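Side-chain contacts in phenylalanine--tRNA ligase beta subunit (Pyrococcus horikoshii, PDB 2CXI), which charges tRNA(Phe) with L-phenylalanine at the expense of ATP, working as part of a tetramer of two alpha and two beta subunits: residues K8-R13 against A255-K260; V28-C33 against K70-I75; S61-A66 against L119-Q124. All coordinates share one frame; numbering follows the deposited sequence.

Contact 1: residues K8-R13 against A255-K260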
loop_
_atom_site.group_PDB
_atom_site.type_symbol
_atom_site.label_atom_id
_atom_site.label_comp_id
_atom_site.label_asym_id
_atom_site.label_seq_id
_atom_site.Cartn_x
_atom_site.Cartn_y
_atom_site.Cartn_z
ATOM N N LYS A 8 46.280 -5.486 -10.524
ATOM C CA LYS A 8 47.128 -4.313 -10.272
ATOM C C LYS A 8 46.445 -3.022 -10.712
ATOM O O LYS A 8 46.524 -2.010 -10.003
ATOM C CB LYS A 8 48.495 -4.425 -10.966
ATOM C CG LYS A 8 49.429 -3.192 -10.770
ATOM C CD LYS A 8 50.796 -3.500 -11.495
ATOM C CE LYS A 8 51.834 -2.369 -11.319
ATOM N NZ LYS A 8 51.489 -1.093 -12.077
ATOM N N SER A 9 45.814 -3.036 -11.886
ATOM C CA SER A 9 45.170 -1.798 -12.389
ATOM C C SER A 9 43.901 -1.469 -11.551
ATOM O O SER A 9 43.553 -0.287 -11.382
ATOM C CB SER A 9 44.858 -1.895 -13.902
ATOM O OG SER A 9 43.826 -2.848 -14.134
ATOM N N ASP A 10 43.242 -2.494 -11.017
ATOM C CA ASP A 10 42.072 -2.249 -10.130
ATOM C C ASP A 10 42.551 -1.521 -8.873
ATOM O O ASP A 10 41.986 -0.508 -8.496
ATOM C CB ASP A 10 41.352 -3.550 -9.801
ATOM C CG ASP A 10 40.059 -3.348 -9.022
ATOM O OD1 ASP A 10 39.321 -2.398 -9.331
ATOM O OD2 ASP A 10 39.681 -4.133 -8.114
ATOM N N LEU A 11 43.624 -2.014 -8.227
ATOM C CA LEU A 11 44.190 -1.340 -7.053
ATOM C C LEU A 11 44.578 0.108 -7.331
ATOM O O LEU A 11 44.249 1.033 -6.545
ATOM C CB LEU A 11 45.455 -2.095 -6.626
ATOM C CG LEU A 11 45.526 -3.219 -5.584
ATOM C CD1 LEU A 11 44.406 -3.478 -4.572
ATOM C CD2 LEU A 11 46.312 -4.458 -6.024
ATOM N N GLU A 12 45.269 0.324 -8.450
ATOM C CA GLU A 12 45.742 1.646 -8.827
ATOM C C GLU A 12 44.608 2.651 -9.154
ATOM O O GLU A 12 44.724 3.819 -8.779
ATOM C CB GLU A 12 46.789 1.543 -9.960
ATOM C CG GLU A 12 48.031 0.820 -9.405
ATOM C CD GLU A 12 49.130 0.514 -10.405
ATOM O OE1 GLU A 12 48.869 0.466 -11.638
ATOM O OE2 GLU A 12 50.292 0.327 -9.926
ATOM N N ARG A 13 43.545 2.212 -9.821
ATOM C CA ARG A 13 42.371 3.107 -10.012
ATOM C C ARG A 13 41.745 3.463 -8.671
ATOM O O ARG A 13 41.357 4.611 -8.470
ATOM C CB ARG A 13 41.350 2.556 -11.023
ATOM C CG ARG A 13 40.630 1.260 -10.661
ATOM C CD ARG A 13 39.326 1.009 -11.437
ATOM N NE ARG A 13 38.796 -0.323 -11.204
ATOM C CZ ARG A 13 37.890 -0.905 -11.991
ATOM N NH1 ARG A 13 37.405 -0.262 -13.059
ATOM N NH2 ARG A 13 37.459 -2.127 -11.717
ATOM N N ALA A 255 31.267 1.252 -1.372
ATOM C CA ALA A 255 31.435 2.710 -1.281
ATOM C C ALA A 255 32.770 3.187 -1.902
ATOM O O ALA A 255 32.847 4.284 -2.486
ATOM C CB ALA A 255 31.297 3.187 0.148
ATOM N N GLU A 256 33.808 2.352 -1.806
ATOM C CA GLU A 256 35.118 2.699 -2.438
ATOM C C GLU A 256 35.059 2.749 -3.951
ATOM O O GLU A 256 35.942 3.344 -4.594
ATOM C CB GLU A 256 36.234 1.707 -2.049
ATOM C CG GLU A 256 36.674 1.793 -0.593
ATOM C CD GLU A 256 37.355 3.100 -0.220
ATOM O OE1 GLU A 256 38.276 3.580 -0.924
ATOM O OE2 GLU A 256 36.933 3.661 0.782
ATOM N N ARG A 257 34.054 2.093 -4.524
ATOM C CA ARG A 257 33.759 2.130 -5.956
ATOM C C ARG A 257 32.671 3.180 -6.307
ATOM O O ARG A 257 32.075 3.129 -7.392
ATOM C CB ARG A 257 33.293 0.723 -6.420
ATOM C CG ARG A 257 34.268 -0.395 -5.979
ATOM C CD ARG A 257 34.290 -1.560 -6.907
ATOM N NE ARG A 257 35.346 -2.548 -6.628
ATOM C CZ ARG A 257 36.549 -2.560 -7.192
ATOM N NH1 ARG A 257 37.397 -3.512 -6.855
ATOM N NH2 ARG A 257 36.921 -1.618 -8.047
ATOM N N GLY A 258 32.395 4.114 -5.396
ATOM C CA GLY A 258 31.444 5.186 -5.702
ATOM C C GLY A 258 30.005 4.821 -5.351
ATOM O O GLY A 258 29.090 5.637 -5.545
ATOM N N GLY A 259 29.785 3.610 -4.822
ATOM C CA GLY A 259 28.436 3.198 -4.383
ATOM C C GLY A 259 27.831 4.087 -3.305
ATOM O O GLY A 259 28.509 4.523 -2.359
ATOM N N LYS A 260 26.536 4.349 -3.421
ATOM C CA LYS A 260 25.806 5.134 -2.400
ATOM C C LYS A 260 25.010 4.167 -1.526
ATOM O O LYS A 260 24.176 3.426 -2.026
ATOM C CB LYS A 260 24.947 6.232 -3.077
ATOM C CG LYS A 260 25.868 7.194 -3.923
ATOM C CD LYS A 260 25.085 8.262 -4.683
ATOM C CE LYS A 260 26.054 9.168 -5.493
ATOM N NZ LYS A 260 25.410 9.604 -6.803
#
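Asp-10, Arg-13 and Arg-257 form a salt-bridge network that ties helix 8-15, near the start of this N-terminal fragment, to the turn that leaves helix 240-255 within the range of the B3/4 domain. Arg-257 takes the carboxylate end-on, each nitrogen to its own oxygen: its NH1 meets Asp-10 OD2 at 2.7 Å, and its NH2 meets Asp-10 OD1 at 2.8 Å. Both oxygens offer their syn lone pairs, and with the carboxylate and guanidinium planes just 9° apart the two bonds make a nearly flat fork. Arg-13 arrives differently, side-on, and spends two nitrogens on one oxygen. Its NE uses the anti lone pair of Asp-10 OD1 at 2.8 Å, while its NH2 reaches the same OD1 at 3.0 Å from above the carboxylate plane. A chi1 of 65° puts Arg-13 CG between the backbone N and the carbonyl carbon, and from there the extended chain brings the guanidinium back to the residue about one helical turn earlier. The two guanidinium planes stand 67° apart as they share the one carboxylate.

Behind the turn, Gly-258 is the C-prime residue of a Schellman motif that ends helix 240-255 close to Arg-257. Each guanidinium has a second acid: Asp-115 at Arg-13 NH1, Glu-63 at Arg-257 NE. An alanine in place of Asp-10 takes away the shared carboxylate and would probably leave the two arginines, still held by Asp-115 and Glu-63, facing each other without the anion between them. With three N-H groups converging on OD1 and one on OD2, the aspartate is likely to be held firmly in its charged form, a single anion joining two cations across a long-range contact.

Contact 2: residues V28-C33 against K70-I75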
loop_
_atom_site.group_PDB
_atom_site.type_symbol
_atom_site.label_atom_id
_atom_site.label_comp_id
_atom_site.label_asym_id
_atom_site.label_seq_id
_atom_site.Cartn_x
_atom_site.Cartn_y
_atom_site.Cartn_z
ATOM N N VAL A 28 52.220 -3.395 -0.197
ATOM C CA VAL A 28 51.395 -4.485 0.319
ATOM C C VAL A 28 51.486 -4.594 1.861
ATOM O O VAL A 28 50.486 -4.868 2.510
ATOM C CB VAL A 28 51.638 -5.836 -0.379
ATOM C CG1 VAL A 28 51.290 -5.762 -1.894
ATOM C CG2 VAL A 28 53.094 -6.354 -0.177
ATOM N N LEU A 29 52.673 -4.360 2.424
ATOM C CA LEU A 29 52.868 -4.433 3.880
ATOM C C LEU A 29 52.011 -3.381 4.612
ATOM O O LEU A 29 51.535 -3.622 5.726
ATOM C CB LEU A 29 54.360 -4.299 4.238
ATOM C CG LEU A 29 55.301 -5.219 3.438
ATOM C CD1 LEU A 29 56.808 -4.924 3.612
ATOM C CD2 LEU A 29 54.990 -6.724 3.721
ATOM N N TYR A 30 51.791 -2.223 3.976
ATOM C CA TYR A 30 50.874 -1.210 4.516
ATOM C C TYR A 30 49.440 -1.752 4.688
ATOM O O TYR A 30 48.684 -1.272 5.542
ATOM C CB TYR A 30 50.840 0.058 3.620
ATOM C CG TYR A 30 52.156 0.817 3.505
ATOM C CD1 TYR A 30 53.156 0.685 4.481
ATOM C CD2 TYR A 30 52.384 1.700 2.437
ATOM C CE1 TYR A 30 54.378 1.389 4.371
ATOM C CE2 TYR A 30 53.586 2.396 2.314
ATOM C CZ TYR A 30 54.573 2.238 3.288
ATOM O OH TYR A 30 55.763 2.933 3.188
ATOM N N ALA A 31 49.052 -2.724 3.855
ATOM C CA ALA A 31 47.703 -3.309 3.941
ATOM C C ALA A 31 47.712 -4.597 4.765
ATOM O O ALA A 31 46.793 -5.419 4.672
ATOM C CB ALA A 31 47.180 -3.596 2.559
ATOM N N LYS A 32 48.775 -4.789 5.540
ATOM C CA LYS A 32 48.947 -5.990 6.379
ATOM C C LYS A 32 48.879 -7.269 5.545
ATOM O O LYS A 32 48.342 -8.295 5.969
ATOM C CB LYS A 32 47.949 -6.031 7.552
ATOM C CG LYS A 32 47.800 -4.695 8.308
ATOM C CD LYS A 32 46.906 -4.863 9.560
ATOM C CE LYS A 32 47.563 -5.767 10.586
ATOM N NZ LYS A 32 46.718 -5.801 11.817
ATOM N N CYS A 33 49.458 -7.220 4.355
ATOM C CA CYS A 33 49.627 -8.453 3.635
ATOM C C CYS A 33 50.962 -8.597 2.933
ATOM O O CYS A 33 51.772 -7.671 2.922
ATOM C CB CYS A 33 48.473 -8.731 2.707
ATOM S SG CYS A 33 48.190 -7.437 1.547
ATOM N N LYS A 70 45.859 4.085 0.833
ATOM C CA LYS A 70 45.561 5.527 0.727
ATOM C C LYS A 70 45.852 6.235 2.061
ATOM O O LYS A 70 46.419 7.338 2.078
ATOM C CB LYS A 70 44.099 5.792 0.287
ATOM C CG LYS A 70 43.886 5.616 -1.252
ATOM C CD LYS A 70 42.522 6.106 -1.714
ATOM C CE LYS A 70 41.416 5.181 -1.245
ATOM N NZ LYS A 70 40.150 5.522 -2.041
ATOM N N TRP A 71 45.446 5.618 3.173
ATOM C CA TRP A 71 45.727 6.164 4.505
ATOM C C TRP A 71 47.226 6.127 4.844
ATOM O O TRP A 71 47.798 7.119 5.348
ATOM C CB TRP A 71 44.885 5.423 5.573
ATOM C CG TRP A 71 43.663 6.192 5.982
ATOM C CD1 TRP A 71 43.504 6.900 7.122
ATOM C CD2 TRP A 71 42.425 6.319 5.249
ATOM N NE1 TRP A 71 42.239 7.468 7.159
ATOM C CE2 TRP A 71 41.558 7.115 6.021
ATOM C CE3 TRP A 71 41.962 5.830 4.008
ATOM C CZ2 TRP A 71 40.260 7.467 5.589
ATOM C CZ3 TRP A 71 40.663 6.163 3.583
ATOM C CH2 TRP A 71 39.832 6.974 4.376
ATOM N N ALA A 72 47.880 5.020 4.530
ATOM C CA ALA A 72 49.332 4.922 4.749
ATOM C C ALA A 72 50.095 6.030 4.009
ATOM O O ALA A 72 51.051 6.598 4.534
ATOM C CB ALA A 72 49.835 3.559 4.325
ATOM N N LEU A 73 49.656 6.350 2.798
ATOM C CA LEU A 73 50.295 7.395 2.016
ATOM C C LEU A 73 49.799 8.786 2.356
ATOM O O LEU A 73 50.260 9.744 1.764
ATOM C CB LEU A 73 50.093 7.153 0.501
ATOM C CG LEU A 73 50.671 5.828 0.001
ATOM C CD1 LEU A 73 50.220 5.525 -1.442
ATOM C CD2 LEU A 73 52.205 5.732 0.187
ATOM N N GLY A 74 48.818 8.907 3.247
ATOM C CA GLY A 74 48.243 10.209 3.542
ATOM C C GLY A 74 47.379 10.811 2.456
ATOM O O GLY A 74 47.221 12.022 2.419
ATOM N N ILE A 75 46.834 10.004 1.549
ATOM C CA ILE A 75 45.915 10.524 0.528
ATOM C C ILE A 75 44.585 10.804 1.227
ATOM O O ILE A 75 43.878 11.765 0.896
ATOM C CB ILE A 75 45.789 9.526 -0.644
ATOM C CG1 ILE A 75 47.123 9.403 -1.397
ATOM C CG2 ILE A 75 44.657 9.896 -1.627
ATOM C CD1 ILE A 75 47.160 8.162 -2.340
#
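Tyr-30 lays the root of its side chain against the methyl of Ala-72, bringing the end of helix 21-30 close to the end of helix 62-72. Ala-72 CB lies 3.7 Å from Tyr-30 CD2, and CB and CG of the tyrosine approach that same methyl just as closely, so one small group touches the base of the ring and the carbon that carries it. Farther out, Leu-73 supplies a single branch: its CD2 comes to 4.2 Å from Tyr-30 CE2, the two side chains crossing at about a right angle. Tyr-30 has its CG opposite the carbonyl carbon (chi1 -63°), which sends the ring past Ala-72 toward this leucine branch.

The second shell is made of backbone turns. Both helices end in Schellman motifs. In the first, Lys-32 has a positive phi of 57°, with Cys-33 N bonded to Val-28 O at 3.2 Å and Lys-32 N to Leu-29 O at 3.0 Å. In the second, Gly-74 turns the chain away, with Ile-75 N bonded to Lys-70 O at 2.7 Å and Gly-74 N to Trp-71 O at 2.9 Å. Tyr-30 lies two residues ahead of the positive-phi Lys-32, and Leu-73 directly before Gly-74, so the contact sits where both helices end.

Around this, the ring of Tyr-30 also meets that of Tyr-348, at the end of the fragment, while the neighbouring Ala-31 packs on Val-65 and Gln-68 of helix 62-72. Lys-32 carries its charge to Asp-53.

What joins the two segments is apolar contact without directional bonds: a methyl and a leucine branch against ring carbons. So small a group as the alanine methyl fits the close approach of the backbones, the CA atoms of Tyr-30 and Ala-72 being 6.3 Å apart.

Contact 3: residues S61-A66 against L119-Q124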
loop_
_atom_site.group_PDB
_atom_site.type_symbol
_atom_site.label_atom_id
_atom_site.label_comp_id
_atom_site.label_asym_id
_atom_site.label_seq_id
_atom_site.Cartn_x
_atom_site.Cartn_y
_atom_site.Cartn_z
ATOM N N SER A 61 40.095 -7.661 0.342
ATOM C CA SER A 61 39.768 -7.397 -1.043
ATOM C C SER A 61 40.556 -6.200 -1.529
ATOM O O SER A 61 41.131 -5.451 -0.716
ATOM C CB SER A 61 38.249 -7.107 -1.201
ATOM O OG SER A 61 37.952 -5.838 -0.628
ATOM N N ALA A 62 40.486 -5.957 -2.837
ATOM C CA ALA A 62 41.171 -4.789 -3.446
ATOM C C ALA A 62 40.734 -3.488 -2.798
ATOM O O ALA A 62 41.545 -2.568 -2.577
ATOM C CB ALA A 62 40.885 -4.716 -4.949
ATOM N N GLU A 63 39.426 -3.400 -2.510
ATOM C CA GLU A 63 38.888 -2.144 -1.970
ATOM C C GLU A 63 39.522 -1.840 -0.613
ATOM O O GLU A 63 39.887 -0.689 -0.322
ATOM C CB GLU A 63 37.338 -2.170 -1.854
ATOM C CG GLU A 63 36.609 -2.432 -3.175
ATOM C CD GLU A 63 36.457 -3.914 -3.512
ATOM O OE1 GLU A 63 36.987 -4.789 -2.798
ATOM O OE2 GLU A 63 35.780 -4.226 -4.493
ATOM N N GLY A 64 39.593 -2.863 0.239
ATOM C CA GLY A 64 40.113 -2.704 1.599
ATOM C C GLY A 64 41.624 -2.458 1.607
ATOM O O GLY A 64 42.139 -1.667 2.409
ATOM N N VAL A 65 42.319 -3.140 0.699
ATOM C CA VAL A 65 43.772 -2.954 0.525
ATOM C C VAL A 65 44.132 -1.517 0.056
ATOM O O VAL A 65 45.026 -0.848 0.627
ATOM C CB VAL A 65 44.326 -4.020 -0.442
ATOM C CG1 VAL A 65 45.840 -3.745 -0.769
ATOM C CG2 VAL A 65 44.167 -5.385 0.160
ATOM N N ALA A 66 43.409 -1.039 -0.968
ATOM C CA ALA A 66 43.592 0.296 -1.519
ATOM C C ALA A 66 43.284 1.324 -0.451
ATOM O O ALA A 66 43.949 2.338 -0.341
ATOM C CB ALA A 66 42.670 0.488 -2.717
ATOM N N LEU A 119 33.348 -6.730 -10.252
ATOM C CA LEU A 119 32.440 -7.863 -10.011
ATOM C C LEU A 119 33.156 -9.081 -9.415
ATOM O O LEU A 119 32.648 -9.776 -8.518
ATOM C CB LEU A 119 31.743 -8.257 -11.327
ATOM C CG LEU A 119 30.636 -9.297 -11.258
ATOM C CD1 LEU A 119 29.571 -8.858 -10.185
ATOM C CD2 LEU A 119 30.056 -9.437 -12.725
ATOM N N SER A 120 34.357 -9.352 -9.908
ATOM C CA SER A 120 35.075 -10.475 -9.402
ATOM C C SER A 120 35.568 -10.221 -7.942
ATOM O O SER A 120 35.530 -11.133 -7.124
ATOM C CB SER A 120 36.175 -10.925 -10.395
ATOM O OG SER A 120 37.450 -10.678 -9.889
ATOM N N GLN A 121 35.993 -9.002 -7.613
ATOM C CA GLN A 121 36.350 -8.668 -6.234
ATOM C C GLN A 121 35.156 -8.846 -5.236
ATOM O O GLN A 121 35.301 -9.385 -4.112
ATOM C CB GLN A 121 36.877 -7.235 -6.161
ATOM C CG GLN A 121 38.312 -7.069 -6.661
ATOM C CD GLN A 121 39.257 -8.024 -5.931
ATOM O OE1 GLN A 121 39.399 -7.946 -4.704
ATOM N NE2 GLN A 121 39.812 -8.983 -6.661
HETATM N N MSE A 122 33.997 -8.350 -5.643
HETATM C CA MSE A 122 32.790 -8.445 -4.815
HETATM C C MSE A 122 32.459 -9.915 -4.558
HETATM O O MSE A 122 32.221 -10.299 -3.416
HETATM C CB MSE A 122 31.648 -7.696 -5.508
HETATM C CG MSE A 122 30.337 -7.555 -4.733
HETATM SE SE MSE A 122 28.906 -6.742 -5.933
HETATM C CE MSE A 122 30.173 -5.982 -7.181
ATOM N N ILE A 123 32.493 -10.753 -5.599
ATOM C CA ILE A 123 32.299 -12.207 -5.463
ATOM C C ILE A 123 33.360 -12.932 -4.605
ATOM O O ILE A 123 33.026 -13.780 -3.769
ATOM C CB ILE A 123 32.171 -12.893 -6.874
ATOM C CG1 ILE A 123 30.919 -12.373 -7.611
ATOM C CG2 ILE A 123 32.184 -14.424 -6.751
ATOM C CD1 ILE A 123 30.654 -13.002 -9.030
ATOM N N GLN A 124 34.633 -12.622 -4.829
ATOM C CA GLN A 124 35.702 -13.235 -4.035
ATOM C C GLN A 124 35.559 -12.823 -2.545
ATOM O O GLN A 124 35.741 -13.653 -1.649
ATOM C CB GLN A 124 37.039 -12.762 -4.553
ATOM C CG GLN A 124 38.206 -13.336 -3.822
ATOM C CD GLN A 124 39.526 -12.964 -4.479
ATOM O OE1 GLN A 124 40.315 -13.842 -4.831
ATOM N NE2 GLN A 124 39.788 -11.667 -4.587
#
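Gln-121 bends over Ala-62 and turns its amide oxygen to the start of helix 62-72, while Glu-63 passes alongside it in the opposite direction. Chi1 of Gln-121 (-77°) sets CG beside the alanine, 3.9 Å from Ala-62 CB, and the bend at chi2 then carries the amide to the first helical N-H. There Ala-62 N donates to Gln-121 OE1 at 2.9 Å. The bond is straight at the hydrogen (165°), but the donor stands 39° out of the carbonyl plane and so does not lie on a lone pair. The same OE1 rests 3.6 Å from Ala-62 CB, so the alanine meets the amide with both its N-H and its methyl.

Glu-63 touches the other end of the glutamine. Its OE2 lies 3.6 Å from Gln-121 CB, with no bond between the two groups. The carboxylate is steadied from within its own segment, where Ser-61 OG donates to Glu-63 OE1 at 2.6 Å, nearly in line with the C-O bond; OE2 is committed to Arg-257.

The far side of the amide is fixed as well, because Gln-121 NE2 bonds to the carbonyl oxygen of Asp-5. With both halves of the amide engaged, its flip is settled.

Ser-61 is the N-cap residue and gives its hydroxyl to Glu-63, while the N-H of Ala-62 is taken by Gln-121. The arrangement exemplifies a buried helix N-terminus whose first-turn N-H is served by a neighbouring helix; here it joins the start of helix 62-72 to helix 116-133, within the range of the B3/4 domain.

Helix 62-72 is the common element: contact 3 uses its start, contact 2 its end, and contact 1 lies beside the first and reaches the second through a salt bridge. Contacts 1 and 3 have centres about 9 Å apart and are joined by another, Arg-257 NE to Glu-63 OE2 at 2.8 Å, while Asp-10 OD2 packs 3.5 Å from Gln-121 CG. Contact 2 is more distant, its centre about 15 Å from that of contact 1 and 16 Å from that of contact 3; Lys-70 NZ and Glu-256 OE1 bridge contacts 2 and 1 at 2.9 Å. Contact 2 alone nears a predicted magnesium site, the side chain of Ala-72 being about 12 Å from that of Asp-341.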